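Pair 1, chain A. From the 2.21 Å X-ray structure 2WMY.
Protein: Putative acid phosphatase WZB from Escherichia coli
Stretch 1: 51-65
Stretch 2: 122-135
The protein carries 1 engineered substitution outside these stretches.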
# COMPACT_ATOMS: atom_id res chain seq x y z
N ALA A 51 -11.99 -2.76 4.95
CA ALA A 51 -11.60 -2.44 3.59
C ALA A 51 -12.82 -2.01 2.79
O ALA A 51 -13.93 -2.45 3.06
CB ALA A 51 -10.93 -3.65 2.94
N ASP A 52 -12.61 -1.16 1.80
CA ASP A 52 -13.72 -0.72 0.96
C ASP A 52 -14.38 -1.90 0.26
O ASP A 52 -13.71 -2.83 -0.16
CB ASP A 52 -13.25 0.30 -0.07
CG ASP A 52 -14.37 0.76 -0.98
OD1 ASP A 52 -14.99 1.81 -0.69
OD2 ASP A 52 -14.65 0.07 -1.98
N GLU A 53 -15.70 -1.84 0.13
CA GLU A 53 -16.47 -2.90 -0.52
C GLU A 53 -15.97 -3.21 -1.94
O GLU A 53 -15.85 -4.38 -2.32
CB GLU A 53 -17.96 -2.53 -0.55
CG GLU A 53 -18.88 -3.65 -0.96
CD GLU A 53 -20.30 -3.42 -0.47
OE1 GLU A 53 -20.46 -3.07 0.72
OE2 GLU A 53 -21.25 -3.60 -1.28
N SER A 54 -15.69 -2.17 -2.72
CA SER A 54 -15.19 -2.36 -4.08
C SER A 54 -13.77 -2.95 -4.07
O SER A 54 -13.39 -3.71 -4.97
CB SER A 54 -15.22 -1.05 -4.86
OG SER A 54 -16.56 -0.65 -5.10
N ALA A 55 -13.00 -2.60 -3.04
CA ALA A 55 -11.65 -3.16 -2.88
C ALA A 55 -11.74 -4.65 -2.61
O ALA A 55 -10.97 -5.44 -3.16
CB ALA A 55 -10.91 -2.46 -1.76
N ILE A 56 -12.67 -5.04 -1.75
CA ILE A 56 -12.92 -6.45 -1.46
C ILE A 56 -13.45 -7.21 -2.69
O ILE A 56 -13.08 -8.36 -2.91
CB ILE A 56 -13.91 -6.63 -0.29
CG1 ILE A 56 -13.33 -6.01 0.98
CG2 ILE A 56 -14.22 -8.11 -0.06
CD1 ILE A 56 -14.29 -5.95 2.13
N ARG A 57 -14.30 -6.56 -3.47
CA ARG A 57 -14.79 -7.17 -4.71
C ARG A 57 -13.65 -7.52 -5.67
O ARG A 57 -13.51 -8.67 -6.08
CB ARG A 57 -15.79 -6.26 -5.43
CG ARG A 57 -17.24 -6.64 -5.23
CD ARG A 57 -18.11 -6.17 -6.39
NE ARG A 57 -17.91 -4.76 -6.69
CZ ARG A 57 -18.39 -3.76 -5.96
NH1 ARG A 57 -19.10 -4.02 -4.86
NH2 ARG A 57 -18.15 -2.50 -6.31
N VAL A 58 -12.85 -6.52 -6.02
CA VAL A 58 -11.78 -6.75 -6.99
C VAL A 58 -10.77 -7.74 -6.45
O VAL A 58 -10.20 -8.53 -7.20
CB VAL A 58 -11.09 -5.46 -7.47
CG1 VAL A 58 -10.14 -4.90 -6.40
CG2 VAL A 58 -10.34 -5.73 -8.78
N ALA A 59 -10.55 -7.71 -5.14
CA ALA A 59 -9.59 -8.60 -4.52
C ALA A 59 -10.05 -10.05 -4.62
O ALA A 59 -9.34 -10.90 -5.17
CB ALA A 59 -9.37 -8.20 -3.07
N GLU A 60 -11.23 -10.34 -4.09
CA GLU A 60 -11.73 -11.72 -4.11
C GLU A 60 -11.86 -12.25 -5.54
O GLU A 60 -11.51 -13.39 -5.82
CB GLU A 60 -13.05 -11.85 -3.34
CG GLU A 60 -12.85 -11.92 -1.84
CD GLU A 60 -14.15 -11.92 -1.06
OE1 GLU A 60 -15.21 -12.17 -1.67
OE2 GLU A 60 -14.10 -11.65 0.16
N LYS A 61 -12.37 -11.40 -6.43
CA LYS A 61 -12.45 -11.72 -7.85
C LYS A 61 -11.12 -12.24 -8.38
O LYS A 61 -11.09 -13.10 -9.26
CB LYS A 61 -12.89 -10.48 -8.63
CG LYS A 61 -12.85 -10.60 -10.13
CD LYS A 61 -13.53 -9.39 -10.75
CE LYS A 61 -12.93 -9.02 -12.08
NZ LYS A 61 -13.46 -7.71 -12.54
N ASN A 62 -10.02 -11.72 -7.82
CA ASN A 62 -8.68 -12.18 -8.18
C ASN A 62 -8.06 -13.16 -7.18
O ASN A 62 -6.85 -13.41 -7.21
CB ASN A 62 -7.74 -10.99 -8.39
CG ASN A 62 -8.01 -10.24 -9.70
OD1 ASN A 62 -7.38 -10.51 -10.72
ND2 ASN A 62 -8.95 -9.31 -9.66
N GLY A 63 -8.88 -13.71 -6.29
CA GLY A 63 -8.42 -14.73 -5.36
C GLY A 63 -7.60 -14.19 -4.20
O GLY A 63 -6.87 -14.94 -3.55
N LEU A 64 -7.72 -12.89 -3.95
CA LEU A 64 -6.97 -12.25 -2.87
C LEU A 64 -7.88 -11.92 -1.69
O LEU A 64 -8.97 -11.37 -1.87
CB LEU A 64 -6.28 -10.98 -3.37
CG LEU A 64 -5.41 -10.29 -2.32
CD1 LEU A 64 -4.22 -11.19 -1.89
CD2 LEU A 64 -4.93 -8.92 -2.80
N CYS A 65 -7.43 -12.23 -0.48
CA CYS A 65 -8.23 -12.03 0.73
C CYS A 65 -7.82 -10.78 1.51
O CYS A 65 -6.65 -10.64 1.91
CB CYS A 65 -8.19 -13.27 1.63
SG CYS A 65 -9.09 -13.11 3.21
N PRO A 122 -8.61 4.93 -6.51
CA PRO A 122 -9.82 4.30 -7.03
C PRO A 122 -11.04 4.59 -6.17
O PRO A 122 -12.15 4.24 -6.58
CB PRO A 122 -9.50 2.79 -6.91
CG PRO A 122 -8.41 2.68 -5.89
CD PRO A 122 -7.95 4.07 -5.51
N TYR A 123 -10.85 5.18 -5.00
CA TYR A 123 -11.94 5.33 -4.03
C TYR A 123 -13.13 6.00 -4.69
O TYR A 123 -12.98 7.04 -5.35
CB TYR A 123 -11.47 6.14 -2.81
CG TYR A 123 -12.46 6.16 -1.65
CD1 TYR A 123 -13.10 5.01 -1.23
CD2 TYR A 123 -12.72 7.35 -0.97
CE1 TYR A 123 -14.00 5.03 -0.15
CE2 TYR A 123 -13.61 7.39 0.10
CZ TYR A 123 -14.24 6.23 0.50
OH TYR A 123 -15.11 6.27 1.56
N ARG A 124 -14.31 5.39 -4.53
CA ARG A 124 -15.57 5.91 -5.07
C ARG A 124 -15.74 5.70 -6.58
O ARG A 124 -16.76 6.08 -7.15
CB ARG A 124 -15.73 7.39 -4.74
CG ARG A 124 -15.68 7.70 -3.25
CD ARG A 124 -15.64 9.19 -3.00
NE ARG A 124 -15.91 9.52 -1.60
CZ ARG A 124 -15.94 10.76 -1.11
NH1 ARG A 124 -15.68 11.80 -1.90
NH2 ARG A 124 -16.22 10.96 0.17
N MET A 125 -14.76 5.09 -7.23
CA MET A 125 -14.85 4.90 -8.68
C MET A 125 -15.53 3.57 -9.02
O MET A 125 -15.91 2.80 -8.14
CB MET A 125 -13.46 5.01 -9.33
CG MET A 125 -12.83 6.39 -9.18
SD MET A 125 -11.19 6.53 -9.94
CE MET A 125 -11.63 6.60 -11.68
N SER A 126 -15.69 3.32 -10.32
CA SER A 126 -16.39 2.13 -10.78
C SER A 126 -15.50 0.91 -10.62
O SER A 126 -14.33 1.02 -10.26
CB SER A 126 -16.80 2.29 -12.24
OG SER A 126 -15.66 2.55 -13.05
N ASP A 127 -16.07 -0.26 -10.88
CA ASP A 127 -15.36 -1.53 -10.77
C ASP A 127 -14.17 -1.63 -11.72
O ASP A 127 -13.16 -2.25 -11.38
CB ASP A 127 -16.31 -2.70 -11.03
CG ASP A 127 -17.35 -2.85 -9.95
OD1 ASP A 127 -17.20 -2.22 -8.88
OD2 ASP A 127 -18.33 -3.60 -10.16
N GLU A 128 -14.29 -1.05 -12.91
CA GLU A 128 -13.22 -1.20 -13.89
C GLU A 128 -11.99 -0.37 -13.49
O GLU A 128 -10.88 -0.73 -13.83
CB GLU A 128 -13.67 -0.88 -15.32
CG GLU A 128 -13.89 0.58 -15.64
CD GLU A 128 -15.35 0.98 -15.53
OE1 GLU A 128 -16.14 0.19 -14.98
OE2 GLU A 128 -15.70 2.09 -16.00
N ALA A 129 -12.21 0.72 -12.77
CA ALA A 129 -11.10 1.49 -12.21
C ALA A 129 -10.39 0.66 -11.14
O ALA A 129 -9.17 0.72 -10.99
CB ALA A 129 -11.56 2.81 -11.58
N PHE A 130 -11.18 -0.11 -10.39
CA PHE A 130 -10.63 -1.02 -9.40
C PHE A 130 -9.89 -2.20 -10.03
O PHE A 130 -8.85 -2.61 -9.54
CB PHE A 130 -11.73 -1.50 -8.44
CG PHE A 130 -11.98 -0.56 -7.31
CD1 PHE A 130 -11.35 -0.73 -6.09
CD2 PHE A 130 -12.84 0.51 -7.46
CE1 PHE A 130 -11.57 0.15 -5.05
CE2 PHE A 130 -13.07 1.40 -6.43
CZ PHE A 130 -12.44 1.22 -5.22
N ASP A 131 -10.42 -2.74 -11.13
CA ASP A 131 -9.71 -3.77 -11.89
C ASP A 131 -8.34 -3.23 -12.30
O ASP A 131 -7.32 -3.91 -12.18
CB ASP A 131 -10.49 -4.14 -13.15
CG ASP A 131 -11.74 -4.93 -12.84
OD1 ASP A 131 -11.67 -5.83 -11.98
OD2 ASP A 131 -12.79 -4.65 -13.46
N SER A 132 -8.35 -1.99 -12.77
CA SER A 132 -7.15 -1.34 -13.28
C SER A 132 -6.14 -1.11 -12.15
O SER A 132 -4.98 -1.49 -12.26
CB SER A 132 -7.53 -0.04 -13.98
OG SER A 132 -6.38 0.73 -14.30
N VAL A 133 -6.59 -0.51 -11.05
CA VAL A 133 -5.71 -0.32 -9.90
C VAL A 133 -5.18 -1.64 -9.34
O VAL A 133 -4.00 -1.73 -8.98
CB VAL A 133 -6.40 0.51 -8.79
CG1 VAL A 133 -5.51 0.59 -7.56
CG2 VAL A 133 -6.71 1.91 -9.31
N TYR A 134 -6.03 -2.66 -9.27
CA TYR A 134 -5.58 -3.97 -8.82
C TYR A 134 -4.41 -4.50 -9.66
O TYR A 134 -3.41 -4.98 -9.12
CB TYR A 134 -6.71 -5.01 -8.84
CG TYR A 134 -6.27 -6.33 -8.26
CD1 TYR A 134 -6.38 -6.58 -6.89
CD2 TYR A 134 -5.68 -7.31 -9.05
CE1 TYR A 134 -5.97 -7.78 -6.34
CE2 TYR A 134 -5.26 -8.51 -8.51
CZ TYR A 134 -5.41 -8.74 -7.15
OH TYR A 134 -4.99 -9.93 -6.59
N GLN A 135 -4.57 -4.43 -10.98
CA GLN A 135 -3.52 -4.92 -11.87
C GLN A 135 -2.21 -4.16 -11.65
O GLN A 135 -1.14 -4.76 -11.60
CB GLN A 135 -3.94 -4.84 -13.33
CG GLN A 135 -2.83 -5.28 -14.28
CD GLN A 135 -3.19 -5.13 -15.75
OE1 GLN A 135 -4.25 -5.58 -16.19
NE2 GLN A 135 -2.32 -4.49 -16.51
O HOH W 1 -15.20 3.08 -3.21
O HOH W 2 -14.55 -3.55 -7.77
O HOH W 3 -16.83 0.14 -7.80
O HOH W 4 -9.72 -7.66 -11.79
O HOH W 5 -3.77 -12.07 -7.94

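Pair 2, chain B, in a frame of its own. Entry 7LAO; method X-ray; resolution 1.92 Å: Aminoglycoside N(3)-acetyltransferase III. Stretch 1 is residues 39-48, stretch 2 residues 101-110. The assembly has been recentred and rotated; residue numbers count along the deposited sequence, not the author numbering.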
# COMPACT_ATOMS: atom_id res chain seq x y z
N GLY B 39 1.20 -15.35 16.42
CA GLY B 39 1.96 -14.71 15.36
C GLY B 39 1.16 -13.76 14.49
O GLY B 39 0.09 -13.25 14.85
N ALA B 40 1.71 -13.50 13.30
CA ALA B 40 1.12 -12.51 12.41
C ALA B 40 -0.29 -12.88 12.01
O ALA B 40 -1.08 -12.00 11.64
CB ALA B 40 1.98 -12.34 11.16
N ALA B 41 -0.62 -14.18 12.01
CA ALA B 41 -1.99 -14.57 11.71
C ALA B 41 -2.95 -13.98 12.73
O ALA B 41 -4.07 -13.61 12.38
CB ALA B 41 -2.11 -16.11 11.68
N SER B 42 -2.53 -13.89 14.00
CA SER B 42 -3.39 -13.34 15.03
C SER B 42 -3.55 -11.85 14.91
O SER B 42 -4.58 -11.31 15.34
CB SER B 42 -2.84 -13.61 16.43
OG SER B 42 -2.78 -14.98 16.68
N VAL B 43 -2.56 -11.15 14.35
CA VAL B 43 -2.77 -9.75 14.05
C VAL B 43 -3.89 -9.58 13.00
O VAL B 43 -4.76 -8.71 13.14
CB VAL B 43 -1.46 -9.08 13.60
CG1 VAL B 43 -1.73 -7.61 13.26
CG2 VAL B 43 -0.33 -9.19 14.71
N VAL B 44 -3.92 -10.44 11.98
CA VAL B 44 -5.03 -10.36 11.01
C VAL B 44 -6.38 -10.61 11.69
O VAL B 44 -7.36 -9.85 11.50
CB VAL B 44 -4.78 -11.34 9.84
CG1 VAL B 44 -6.04 -11.43 8.88
CG2 VAL B 44 -3.52 -10.90 9.04
N SER B 45 -6.44 -11.63 12.54
CA SER B 45 -7.63 -11.94 13.34
C SER B 45 -8.07 -10.75 14.18
O SER B 45 -9.26 -10.47 14.28
CB SER B 45 -7.34 -13.13 14.24
OG SER B 45 -6.88 -14.20 13.44
N ALA B 46 -7.13 -10.07 14.81
CA ALA B 46 -7.51 -8.91 15.62
C ALA B 46 -8.07 -7.79 14.75
O ALA B 46 -9.02 -7.09 15.14
CB ALA B 46 -6.30 -8.37 16.38
N LEU B 47 -7.41 -7.52 13.63
CA LEU B 47 -7.93 -6.50 12.72
C LEU B 47 -9.34 -6.86 12.24
O LEU B 47 -10.21 -5.98 12.07
CB LEU B 47 -6.98 -6.32 11.55
CG LEU B 47 -5.67 -5.61 11.84
CD1 LEU B 47 -4.61 -6.03 10.80
CD2 LEU B 47 -5.89 -4.06 11.80
N ARG B 48 -9.57 -8.13 11.93
CA ARG B 48 -10.90 -8.54 11.50
C ARG B 48 -11.90 -8.38 12.62
O ARG B 48 -13.01 -7.85 12.41
CB ARG B 48 -10.90 -10.00 11.00
CG ARG B 48 -12.33 -10.55 10.89
CD ARG B 48 -13.10 -9.75 9.84
NE ARG B 48 -12.28 -9.62 8.64
CZ ARG B 48 -12.60 -8.84 7.60
NH1 ARG B 48 -13.74 -8.15 7.60
NH2 ARG B 48 -11.74 -8.74 6.59
N LEU B 101 5.46 -8.52 6.67
CA LEU B 101 5.03 -9.91 6.68
C LEU B 101 3.52 -10.05 6.77
O LEU B 101 2.98 -11.10 6.43
CB LEU B 101 5.70 -10.63 7.86
CG LEU B 101 5.37 -12.10 8.10
CD1 LEU B 101 5.56 -12.89 6.80
CD2 LEU B 101 6.19 -12.70 9.28
N LEU B 102 2.83 -9.01 7.23
CA LEU B 102 1.38 -9.07 7.37
C LEU B 102 0.68 -9.32 6.04
O LEU B 102 -0.38 -9.96 6.02
CB LEU B 102 0.86 -7.77 7.98
CG LEU B 102 -0.59 -7.82 8.46
CD1 LEU B 102 -0.65 -8.80 9.61
CD2 LEU B 102 -1.00 -6.42 8.94
N ASN B 103 1.20 -8.79 4.93
CA ASN B 103 0.45 -8.98 3.67
C ASN B 103 0.36 -10.46 3.27
O ASN B 103 -0.63 -10.89 2.64
CB ASN B 103 1.07 -8.13 2.56
CG ASN B 103 0.84 -6.64 2.79
OD1 ASN B 103 -0.26 -6.25 3.20
ND2 ASN B 103 1.89 -5.82 2.61
N ARG B 104 1.35 -11.26 3.65
CA ARG B 104 1.25 -12.69 3.42
C ARG B 104 0.06 -13.27 4.17
O ARG B 104 -0.61 -14.16 3.66
CB ARG B 104 2.56 -13.37 3.82
CG ARG B 104 2.49 -14.88 3.92
CD ARG B 104 3.84 -15.49 4.32
NE ARG B 104 3.67 -16.89 4.63
CZ ARG B 104 4.66 -17.77 4.68
NH1 ARG B 104 5.89 -17.36 4.43
NH2 ARG B 104 4.41 -19.04 4.96
N PHE B 105 -0.24 -12.76 5.37
CA PHE B 105 -1.34 -13.32 6.15
C PHE B 105 -2.70 -12.72 5.83
O PHE B 105 -3.73 -13.38 6.05
CB PHE B 105 -1.02 -13.17 7.64
CG PHE B 105 0.09 -14.09 8.07
CD1 PHE B 105 1.42 -13.67 8.03
CD2 PHE B 105 -0.18 -15.41 8.43
CE1 PHE B 105 2.45 -14.54 8.37
CE2 PHE B 105 0.85 -16.28 8.79
CZ PHE B 105 2.15 -15.85 8.75
N LEU B 106 -2.73 -11.48 5.33
CA LEU B 106 -3.95 -10.97 4.74
C LEU B 106 -4.34 -11.84 3.54
O LEU B 106 -5.50 -12.21 3.39
CB LEU B 106 -3.77 -9.52 4.32
CG LEU B 106 -3.62 -8.49 5.47
CD1 LEU B 106 -3.26 -7.11 4.90
CD2 LEU B 106 -4.90 -8.42 6.29
N LEU B 107 -3.37 -12.22 2.71
CA LEU B 107 -3.63 -13.11 1.60
C LEU B 107 -4.20 -14.45 2.06
O LEU B 107 -5.06 -15.03 1.38
CB LEU B 107 -2.35 -13.33 0.78
CG LEU B 107 -2.13 -12.14 -0.17
CD1 LEU B 107 -0.72 -12.11 -0.69
CD2 LEU B 107 -3.14 -12.14 -1.40
N GLU B 108 -3.78 -14.94 3.22
CA GLU B 108 -4.28 -16.22 3.72
C GLU B 108 -5.63 -16.11 4.45
O GLU B 108 -6.23 -17.14 4.75
CB GLU B 108 -3.22 -16.87 4.64
CG GLU B 108 -1.97 -17.23 3.86
CD GLU B 108 -0.84 -17.83 4.73
OE1 GLU B 108 -1.02 -17.95 5.97
OE2 GLU B 108 0.23 -18.15 4.17
N ALA B 109 -6.14 -14.89 4.65
CA ALA B 109 -7.40 -14.66 5.34
C ALA B 109 -8.56 -15.16 4.49
O ALA B 109 -8.43 -15.21 3.27
CB ALA B 109 -7.62 -13.16 5.59
N PRO B 110 -9.70 -15.50 5.09
CA PRO B 110 -10.77 -16.14 4.31
C PRO B 110 -11.33 -15.21 3.25
O PRO B 110 -11.64 -14.04 3.51
CB PRO B 110 -11.82 -16.54 5.37
CG PRO B 110 -11.31 -15.96 6.71
CD PRO B 110 -9.83 -15.77 6.54

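Superposing N, CA and C of 14 central residues brings pair 2 onto pair 1 with an RMSD of 0.5 Å. In each pair two helices cross at a signed angle of -59° (pair 1) or -62° (pair 2), with axes 9.4 and 8.9 Å apart at closest approach.

One feature the two pairs share is a phenylalanine ring lying against the first turn of the partner helix. Phe130(A) and Phe105(B) coincide (CA atoms 0.3 Å apart, side-chain centres 0.5 Å), both with chi1 in the m well. The matched Ser54(A) and Ala40(B) both point toward the other stretch. Ser54(A) CB lies 3.6 Å from the Phe130(A) ring centroid and 12° off its normal, a CH-pi contact over the face; Ala40(B) CB approaches Phe105(B) CD1 at 3.4 Å, and backbone atoms Ala40(B) C and Ala41(B) N lie over a face of that ring. At the next position, Ala55(A) CB to Phe130(A) CE1 is 4.3 Å and Ala41(B) CB to Phe105(B) CD2 is 3.8 Å.

Val58(A) and Val44(B) also match closely (CA 0.5 Å, centres 0.6 Å), although chi1 is p in the first and t in the second. Each valine packs on the phenylalanine: Val58(A) CB is 4.1 Å from Phe130(A) CB, and Val44(B) CG2 is 3.7 Å from Phe105(B) CB.

Around this common centre the chemistry diverges. Arg57(A) matches Val43(B), and Asp127(A) matches Leu102(B). In pair 1 the charges form a salt bridge, Arg57(A) NH2 to Asp127(A) OD1 at 2.8 Å with an N-H...acceptor angle of 158°. In pair 2 the same positions make an apolar contact, Val43(B) CG1 to Leu102(B) CD1 at 4.0 Å, and Leu102(B) sits as a knob among Ala40(B), Val43(B), Val44(B) and Leu47(B).

Lys61(A) matches Leu47(B), and Asp131(A) matches Leu106(B). The extended lysine reaches across, placing NZ 2.7 Å from Asp131(A) OD1 in a second salt bridge. Leu47(B) instead meets Leu102(B), with Leu47(B) CD1 4.1 Å from Leu102(B) CD2. Leu106(B) CD2 lies 4.0 Å from Val44(B) CG2.

The last inward match, Tyr134(A) with Ala109(B), differs most in bulk. Val58(A) CG2 to Tyr134(A) CB is 3.7 Å, and the long ring extends to Leu64(A), whose CD2 is 3.9 Å from Tyr134(A) CE1. Ala109(B) CB reaches Val44(B) CG1 at 4.0 Å. The buried areas, 612 Å² in pair 1 and 372 Å² in pair 2, include 117 Å² on Tyr134(A) against 14 Å² on Ala109(B).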